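Local coordinates for protein transcriptional regulator (Streptococcus pneumoniae, PDB 2GNP) that probably regulates transcription in response to a sugar or related metabolite bound by its putative sugar-binding domain, at residues V156-W169 with L181-F194. Sequence-based numbering, arbitrary orientation.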
ATOM      1  N   VAL A 156       2.600   1.790  -1.643  1.00 10.03           N
ATOM      2  CA  VAL A 156       1.397   1.501  -0.836  1.00 10.25           C
ATOM      3  C   VAL A 156       1.787   0.942   0.563  1.00  9.59           C
ATOM      4  O   VAL A 156       2.853   0.325   0.756  1.00 11.19           O
ATOM      5  CB  VAL A 156       0.474   0.466  -1.536  1.00  9.75           C
ATOM      6  CG1 VAL A 156       0.055   0.953  -2.922  1.00 12.03           C
ATOM      7  CG2 VAL A 156       1.118  -0.953  -1.575  1.00 11.40           C
ATOM      8  N   GLY A 157       0.950   1.231   1.535  1.00 10.98           N
ATOM      9  CA  GLY A 157       0.984   0.500   2.815  1.00 12.42           C
ATOM     10  C   GLY A 157      -0.022  -0.665   2.720  1.00 12.90           C
ATOM     11  O   GLY A 157      -0.752  -0.810   1.720  1.00 14.33           O
ATOM     12  N   ILE A 158      -0.073  -1.485   3.766  1.00 12.32           N
ATOM     13  CA  ILE A 158      -1.023  -2.619   3.838  1.00 13.85           C
ATOM     14  C   ILE A 158      -1.672  -2.498   5.201  1.00 13.73           C
ATOM     15  O   ILE A 158      -0.966  -2.418   6.232  1.00 14.49           O
ATOM     16  CB  ILE A 158      -0.311  -4.002   3.702  1.00 13.47           C
ATOM     17  CG1 ILE A 158       0.267  -4.177   2.265  1.00 15.00           C
ATOM     18  CG2 ILE A 158      -1.309  -5.159   4.067  1.00 12.82           C
ATOM     19  CD1 ILE A 158       1.260  -5.393   2.126  1.00 14.12           C
ATOM     20  N   GLY A 159      -3.013  -2.477   5.219  1.00 13.43           N
ATOM     21  CA  GLY A 159      -3.747  -2.398   6.498  1.00 13.69           C
ATOM     22  C   GLY A 159      -4.246  -3.771   6.950  1.00 15.02           C
ATOM     23  O   GLY A 159      -4.370  -4.703   6.146  1.00 13.64           O
ATOM     24  N   ASP A 160      -4.441  -3.913   8.261  1.00 15.97           N
ATOM     25  CA  ASP A 160      -4.951  -5.173   8.791  1.00 17.66           C
ATOM     26  C   ASP A 160      -6.424  -4.975   9.141  1.00 18.08           C
ATOM     27  O   ASP A 160      -6.923  -3.859   9.013  1.00 18.82           O
ATOM     28  CB  ASP A 160      -4.143  -5.644  10.034  1.00 18.99           C
ATOM     29  CG  ASP A 160      -4.211  -4.682  11.183  1.00 22.09           C
ATOM     30  OD1 ASP A 160      -3.150  -4.111  11.560  1.00 28.79           O
ATOM     31  OD2 ASP A 160      -5.311  -4.456  11.717  1.00 23.65           O
ATOM     32  N   PHE A 161      -7.116  -6.027   9.588  1.00 17.84           N
ATOM     33  CA  PHE A 161      -8.533  -5.890   9.890  1.00 19.10           C
ATOM     34  C   PHE A 161      -8.751  -6.304  11.336  1.00 20.54           C
ATOM     35  O   PHE A 161      -9.823  -6.801  11.699  1.00 20.05           O
ATOM     36  CB  PHE A 161      -9.347  -6.728   8.929  1.00 19.99           C
ATOM     37  CG  PHE A 161     -10.764  -6.279   8.780  1.00 20.61           C
ATOM     38  CD1 PHE A 161     -11.802  -7.129   9.129  1.00 20.49           C
ATOM     39  CD2 PHE A 161     -11.066  -5.010   8.306  1.00 21.09           C
ATOM     40  CE1 PHE A 161     -13.150  -6.700   8.985  1.00 19.69           C
ATOM     41  CE2 PHE A 161     -12.376  -4.596   8.177  1.00 18.26           C
ATOM     42  CZ  PHE A 161     -13.416  -5.454   8.503  1.00 21.36           C
ATOM     43  N   SER A 162      -7.682  -6.083  12.125  1.00 20.47           N
ATOM     44  CA  SER A 162      -7.732  -6.240  13.563  1.00 21.36           C
ATOM     45  C   SER A 162      -8.565  -5.090  14.116  1.00 21.73           C
ATOM     46  O   SER A 162      -8.938  -4.139  13.390  1.00 21.27           O
ATOM     47  CB  SER A 162      -6.327  -6.183  14.170  1.00 21.73           C
ATOM     48  OG  SER A 162      -5.937  -4.819  14.304  1.00 23.11           O
ATOM     49  N   ASN A 163      -8.840  -5.112  15.416  1.00 24.01           N
ATOM     50  CA  ASN A 163      -9.558  -4.004  16.057  1.00 25.60           C
ATOM     51  C   ASN A 163      -8.932  -2.628  15.749  1.00 25.85           C
ATOM     52  O   ASN A 163      -9.634  -1.689  15.427  1.00 27.02           O
ATOM     53  CB  ASN A 163      -9.726  -4.240  17.577  1.00 26.52           C
ATOM     54  CG  ASN A 163     -11.147  -3.917  18.094  1.00 29.81           C
ATOM     55  OD1 ASN A 163     -11.770  -4.709  18.775  1.00 27.93           O
ATOM     56  ND2 ASN A 163     -11.631  -2.738  17.777  1.00 34.40           N
ATOM     57  N   LYS A 164      -7.610  -2.526  15.809  1.00 26.68           N
ATOM     58  CA  LYS A 164      -6.945  -1.267  15.552  1.00 27.94           C
ATOM     59  C   LYS A 164      -7.006  -0.919  14.076  1.00 27.59           C
ATOM     60  O   LYS A 164      -7.043   0.262  13.718  1.00 27.51           O
ATOM     61  CB  LYS A 164      -5.491  -1.355  15.993  1.00 28.69           C
ATOM     62  CG  LYS A 164      -5.262  -1.200  17.490  1.00 33.80           C
ATOM     63  CD  LYS A 164      -3.902  -0.509  17.780  1.00 37.92           C
ATOM     64  CE  LYS A 164      -2.755  -1.049  16.906  1.00 40.37           C
ATOM     65  NZ  LYS A 164      -1.414  -0.326  17.041  1.00 41.51           N
ATOM     66  N   GLY A 165      -6.991  -1.947  13.218  1.00 25.81           N
ATOM     67  CA  GLY A 165      -7.130  -1.743  11.775  1.00 25.10           C
ATOM     68  C   GLY A 165      -8.522  -1.234  11.410  1.00 23.33           C
ATOM     69  O   GLY A 165      -8.664  -0.300  10.622  1.00 23.75           O
ATOM     70  N   LYS A 166      -9.557  -1.842  11.985  1.00 22.49           N
ATOM     71  CA  LYS A 166     -10.922  -1.390  11.792  1.00 22.14           C
ATOM     72  C   LYS A 166     -11.125   0.035  12.329  1.00 22.24           C
ATOM     73  O   LYS A 166     -11.952   0.763  11.827  1.00 21.49           O
ATOM     74  CB  LYS A 166     -11.926  -2.326  12.462  1.00 22.48           C
ATOM     75  CG  LYS A 166     -11.992  -3.718  11.883  1.00 24.32           C
ATOM     76  CD  LYS A 166     -13.244  -4.428  12.396  1.00 28.52           C
ATOM     77  CE  LYS A 166     -12.924  -5.446  13.426  1.00 32.80           C
ATOM     78  NZ  LYS A 166     -12.514  -6.720  12.730  1.00 32.92           N
ATOM     79  N   HIS A 167     -10.350   0.417  13.349  1.00 21.63           N
ATOM     80  CA  HIS A 167     -10.446   1.771  13.925  1.00 22.88           C
ATOM     81  C   HIS A 167     -10.486   2.948  12.940  1.00 22.87           C
ATOM     82  O   HIS A 167     -11.386   3.805  13.034  1.00 22.96           O
ATOM     83  CB  HIS A 167      -9.304   1.997  14.930  1.00 22.91           C
ATOM     84  CG  HIS A 167      -9.323   3.347  15.563  1.00 23.11           C
ATOM     85  ND1 HIS A 167     -10.261   3.704  16.503  1.00 23.62           N
ATOM     86  CD2 HIS A 167      -8.521   4.428  15.389  1.00 24.23           C
ATOM     87  CE1 HIS A 167     -10.037   4.952  16.888  1.00 24.58           C
ATOM     88  NE2 HIS A 167      -9.000   5.420  16.210  1.00 23.72           N
ATOM     89  N   GLN A 168      -9.511   2.994  12.020  1.00 22.89           N
ATOM     90  CA  GLN A 168      -9.375   4.101  11.055  1.00 23.71           C
ATOM     91  C   GLN A 168     -10.605   4.257  10.141  1.00 21.91           C
ATOM     92  O   GLN A 168     -10.855   5.335   9.597  1.00 21.35           O
ATOM     93  CB  GLN A 168      -8.085   3.936  10.226  1.00 25.16           C
ATOM     94  CG  GLN A 168      -6.840   3.646  11.093  1.00 31.80           C
ATOM     95  CD  GLN A 168      -6.220   4.916  11.694  1.00 39.05           C
ATOM     96  OE1 GLN A 168      -6.911   5.924  11.945  1.00 41.63           O
ATOM     97  NE2 GLN A 168      -4.898   4.867  11.932  1.00 41.31           N
ATOM     98  N   TRP A 169     -11.400   3.190  10.075  1.00 20.66           N
ATOM     99  CA  TRP A 169     -12.547   3.077   9.156  1.00 21.26           C
ATOM    100  C   TRP A 169     -13.905   3.337   9.781  1.00 21.45           C
ATOM    101  O   TRP A 169     -14.944   3.290   9.091  1.00 21.05           O
ATOM    102  CB  TRP A 169     -12.527   1.707   8.469  1.00 21.70           C
ATOM    103  CG  TRP A 169     -11.385   1.615   7.523  1.00 19.13           C
ATOM    104  CD1 TRP A 169     -10.158   1.023   7.749  1.00 21.95           C
ATOM    105  CD2 TRP A 169     -11.318   2.197   6.213  1.00 16.78           C
ATOM    106  NE1 TRP A 169      -9.355   1.182   6.639  1.00 20.76           N
ATOM    107  CE2 TRP A 169     -10.032   1.904   5.690  1.00 19.10           C
ATOM    108  CE3 TRP A 169     -12.226   2.928   5.434  1.00 21.63           C
ATOM    109  CZ2 TRP A 169      -9.622   2.311   4.403  1.00 22.30           C
ATOM    110  CZ3 TRP A 169     -11.836   3.310   4.123  1.00 23.79           C
ATOM    111  CH2 TRP A 169     -10.520   2.992   3.637  1.00 24.21           C
ATOM    112  N   LEU A 181     -18.058  -7.591   5.959  1.00 18.43           N
ATOM    113  CA  LEU A 181     -16.608  -7.858   5.851  1.00 17.88           C
ATOM    114  C   LEU A 181     -16.126  -8.968   6.776  1.00 18.09           C
ATOM    115  O   LEU A 181     -15.296  -9.787   6.396  1.00 18.47           O
ATOM    116  CB  LEU A 181     -15.801  -6.583   6.065  1.00 17.96           C
ATOM    117  CG  LEU A 181     -15.894  -5.617   4.879  1.00 16.05           C
ATOM    118  CD1 LEU A 181     -15.272  -4.248   5.301  1.00 15.69           C
ATOM    119  CD2 LEU A 181     -15.320  -6.131   3.541  1.00 18.29           C
ATOM    120  N   THR A 182     -16.655  -8.978   7.989  1.00 19.16           N
ATOM    121  CA  THR A 182     -16.274  -9.990   8.986  1.00 19.32           C
ATOM    122  C   THR A 182     -16.837 -11.351   8.550  1.00 19.39           C
ATOM    123  O   THR A 182     -16.142 -12.376   8.619  1.00 18.89           O
ATOM    124  CB  THR A 182     -16.762  -9.574  10.387  1.00 20.34           C
ATOM    125  OG1 THR A 182     -16.080  -8.364  10.756  1.00 19.12           O
ATOM    126  CG2 THR A 182     -16.433 -10.661  11.443  1.00 19.60           C
ATOM    127  N   LYS A 183     -18.070 -11.346   8.037  1.00 21.68           N
ATOM    128  CA  LYS A 183     -18.688 -12.612   7.600  1.00 23.04           C
ATOM    129  C   LYS A 183     -17.856 -13.314   6.524  1.00 22.61           C
ATOM    130  O   LYS A 183     -17.737 -14.551   6.513  1.00 21.58           O
ATOM    131  CB  LYS A 183     -20.125 -12.391   7.116  1.00 24.04           C
ATOM    132  CG  LYS A 183     -20.951 -13.673   7.111  1.00 29.40           C
ATOM    133  CD  LYS A 183     -22.079 -13.650   6.052  1.00 36.26           C
ATOM    134  CE  LYS A 183     -23.394 -13.107   6.605  1.00 40.34           C
ATOM    135  NZ  LYS A 183     -24.583 -13.605   5.801  1.00 39.98           N
ATOM    136  N   VAL A 184     -17.265 -12.532   5.612  1.00 21.60           N
ATOM    137  CA  VAL A 184     -16.423 -13.105   4.545  1.00 22.62           C
ATOM    138  C   VAL A 184     -14.953 -13.241   4.925  1.00 20.76           C
ATOM    139  O   VAL A 184     -14.092 -13.506   4.055  1.00 21.95           O
ATOM    140  CB  VAL A 184     -16.568 -12.360   3.190  1.00 23.64           C
ATOM    141  CG1 VAL A 184     -18.011 -12.466   2.672  1.00 26.47           C
ATOM    142  CG2 VAL A 184     -16.115 -10.899   3.323  1.00 25.45           C
ATOM    143  N   LYS A 185     -14.666 -13.069   6.215  1.00 18.81           N
ATOM    144  CA  LYS A 185     -13.358 -13.364   6.772  1.00 19.04           C
ATOM    145  C   LYS A 185     -12.314 -12.438   6.170  1.00 17.90           C
ATOM    146  O   LYS A 185     -11.271 -12.881   5.722  1.00 16.72           O
ATOM    147  CB  LYS A 185     -12.976 -14.837   6.519  1.00 19.52           C
ATOM    148  CG  LYS A 185     -13.902 -15.850   7.288  1.00 22.30           C
ATOM    149  CD  LYS A 185     -13.581 -17.281   6.861  1.00 21.96           C
ATOM    150  CE  LYS A 185     -14.827 -18.191   6.867  1.00 28.26           C
ATOM    151  NZ  LYS A 185     -15.390 -18.160   8.218  1.00 25.77           N
ATOM    152  N   THR A 186     -12.644 -11.146   6.129  1.00 16.60           N
ATOM    153  CA  THR A 186     -11.669 -10.145   5.668  1.00 15.86           C
ATOM    154  C   THR A 186     -10.445 -10.178   6.569  1.00 14.70           C
ATOM    155  O   THR A 186     -10.557 -10.267   7.842  1.00 15.56           O
ATOM    156  CB  THR A 186     -12.332  -8.757   5.690  1.00 14.66           C
ATOM    157  OG1 THR A 186     -13.403  -8.795   4.738  1.00 16.50           O
ATOM    158  CG2 THR A 186     -11.344  -7.633   5.290  1.00 16.35           C
ATOM    159  N   VAL A 187      -9.255 -10.057   5.974  1.00 14.42           N
ATOM    160  CA  VAL A 187      -8.035 -10.063   6.755  1.00 16.63           C
ATOM    161  C   VAL A 187      -7.235  -8.748   6.649  1.00 16.52           C
ATOM    162  O   VAL A 187      -6.344  -8.491   7.463  1.00 17.69           O
ATOM    163  CB  VAL A 187      -7.096 -11.268   6.455  1.00 18.84           C
ATOM    164  CG1 VAL A 187      -7.822 -12.646   6.696  1.00 19.59           C
ATOM    165  CG2 VAL A 187      -6.526 -11.195   5.079  1.00 21.46           C
ATOM    166  N   GLY A 188      -7.508  -7.962   5.610  1.00 15.46           N
ATOM    167  CA  GLY A 188      -6.687  -6.761   5.443  1.00 13.88           C
ATOM    168  C   GLY A 188      -7.172  -5.924   4.281  1.00 14.71           C
ATOM    169  O   GLY A 188      -8.202  -6.241   3.609  1.00 13.81           O
ATOM    170  N   GLU A 189      -6.457  -4.804   4.077  1.00 13.88           N
ATOM    171  CA  GLU A 189      -6.743  -3.928   2.907  1.00 15.24           C
ATOM    172  C   GLU A 189      -5.498  -3.363   2.283  1.00 13.08           C
ATOM    173  O   GLU A 189      -4.456  -3.242   2.936  1.00 12.82           O
ATOM    174  CB  GLU A 189      -7.769  -2.832   3.132  1.00 18.58           C
ATOM    175  CG  GLU A 189      -7.413  -1.561   3.916  1.00 19.44           C
ATOM    176  CD  GLU A 189      -6.247  -0.615   3.481  1.00 14.94           C
ATOM    177  OE1 GLU A 189      -5.974  -0.158   2.310  1.00 21.06           O
ATOM    178  OE2 GLU A 189      -5.495  -0.263   4.445  1.00 18.52           O
ATOM    179  N   ILE A 190      -5.632  -3.089   0.988  1.00 12.52           N
ATOM    180  CA  ILE A 190      -4.579  -2.424   0.221  1.00 12.91           C
ATOM    181  C   ILE A 190      -5.297  -1.503  -0.737  1.00 13.47           C
ATOM    182  O   ILE A 190      -6.294  -1.880  -1.352  1.00 12.80           O
ATOM    183  CB  ILE A 190      -3.669  -3.500  -0.466  1.00 13.64           C
ATOM    184  CG1 ILE A 190      -2.373  -2.884  -1.027  1.00 15.15           C
ATOM    185  CG2 ILE A 190      -4.453  -4.351  -1.580  1.00 13.10           C
ATOM    186  CD1 ILE A 190      -1.331  -3.989  -1.498  1.00 15.83           C
ATOM    187  N   CYS A 191      -4.821  -0.255  -0.868  1.00 13.90           N
ATOM    188  CA  CYS A 191      -5.508   0.740  -1.698  1.00 14.96           C
ATOM    189  C   CYS A 191      -7.011   0.844  -1.350  1.00 14.66           C
ATOM    190  O   CYS A 191      -7.820   1.079  -2.223  1.00 15.02           O
ATOM    191  CB  CYS A 191      -5.346   0.464  -3.180  1.00 15.68           C
ATOM    192  SG  CYS A 191      -3.612   0.685  -3.687  1.00 17.59           S
ATOM    193  N   CYS A 192      -7.317   0.645  -0.083  1.00 15.57           N
ATOM    194  CA  CYS A 192      -8.659   0.751   0.457  1.00 15.56           C
ATOM    195  C   CYS A 192      -9.626  -0.325  -0.046  1.00 16.44           C
ATOM    196  O   CYS A 192     -10.849  -0.149   0.043  1.00 17.74           O
ATOM    197  CB  CYS A 192      -9.186   2.195   0.198  1.00 16.75           C
ATOM    198  SG  CYS A 192      -8.135   3.442   1.028  1.00 21.64           S
ATOM    199  N   ARG A 193      -9.079  -1.429  -0.533  1.00 13.66           N
ATOM    200  CA  ARG A 193      -9.855  -2.625  -0.938  1.00 14.98           C
ATOM    201  C   ARG A 193      -9.561  -3.747   0.006  1.00 15.91           C
ATOM    202  O   ARG A 193      -8.404  -3.967   0.374  1.00 16.53           O
ATOM    203  CB  ARG A 193      -9.653  -2.991  -2.385  1.00 15.69           C
ATOM    204  CG  ARG A 193     -10.203  -1.831  -3.271  1.00 13.79           C
ATOM    205  CD  ARG A 193      -9.873  -2.154  -4.720  1.00 14.89           C
ATOM    206  NE  ARG A 193     -10.366  -1.128  -5.647  1.00 12.27           N
ATOM    207  CZ  ARG A 193     -11.647  -0.948  -5.945  1.00 14.40           C
ATOM    208  NH1 ARG A 193     -12.582  -1.749  -5.372  1.00 12.80           N
ATOM    209  NH2 ARG A 193     -12.030   0.030  -6.793  1.00 13.86           N
ATOM    210  N   PHE A 194     -10.635  -4.422   0.409  1.00 13.96           N
ATOM    211  CA  PHE A 194     -10.605  -5.396   1.501  1.00 13.37           C
ATOM    212  C   PHE A 194     -10.545  -6.773   0.921  1.00 14.09           C
ATOM    213  O   PHE A 194     -11.326  -7.094   0.020  1.00 16.84           O
ATOM    214  CB  PHE A 194     -11.841  -5.181   2.407  1.00 13.81           C
ATOM    215  CG  PHE A 194     -11.763  -3.851   3.147  1.00 11.82           C
ATOM    216  CD1 PHE A 194     -11.103  -3.793   4.364  1.00 15.40           C
ATOM    217  CD2 PHE A 194     -12.253  -2.669   2.581  1.00 14.36           C
ATOM    218  CE1 PHE A 194     -10.963  -2.594   5.026  1.00 15.09           C
ATOM    219  CE2 PHE A 194     -12.075  -1.428   3.259  1.00 15.54           C
ATOM    220  CZ  PHE A 194     -11.451  -1.420   4.478  1.00 17.00           C
TER
HETATM  221  O   HOH W   1      -2.935   0.787   0.931  1.00 19.71           O
HETATM  222  O   HOH W   2      -5.919  -9.100   9.879  1.00 30.13           O
HETATM  223  O   HOH W   3      -6.743  -0.080   6.708  1.00 27.06           O
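Phe-161 lays one ring face against the methyl of Thr-186, whose CG2 stands 3.9 Å from the ring centroid in a CH-pi contact, while CG of Lys-166 covers the opposite face. With CG anti to the backbone N (chi1 -157°), the ring reaches helix 175-183, and its CZ lies 3.6 Å from Leu-181 CB. Phe-194 packs obliquely on Phe-161 and points its CZ edge at a face of the Trp-169 indole, CZ lying 3.8 Å from Trp-169 CE2 in an edge-to-face pair (planes at 76°). At the indole edge, in the ring plane, Cys-192 SG lies 3.6 Å from Trp-169 CH2. Beside this aromatic cluster, Gly-159 and Glu-189 form an antiparallel hydrogen-bonded pair, Gly-159 N to Glu-189 O being 2.8 Å. The Glu-189 side chain, bent at chi2 (58°), folds back so that OE1 accepts from Cys-192 N (2.9 Å), a backbone amide of the type I' turn 190-193; water 3 links OE2 to Trp-169 NE1. Farther along, Ile-190 CD1 packs on Val-156 CG2 at 3.9 Å. A beta hairpin, strands 188-190 and 193-195, is thus added antiparallel to the C-terminal end of strand 153-160, within the otherwise largely parallel sheet of a Rossmann-like putative sugar-binding domain.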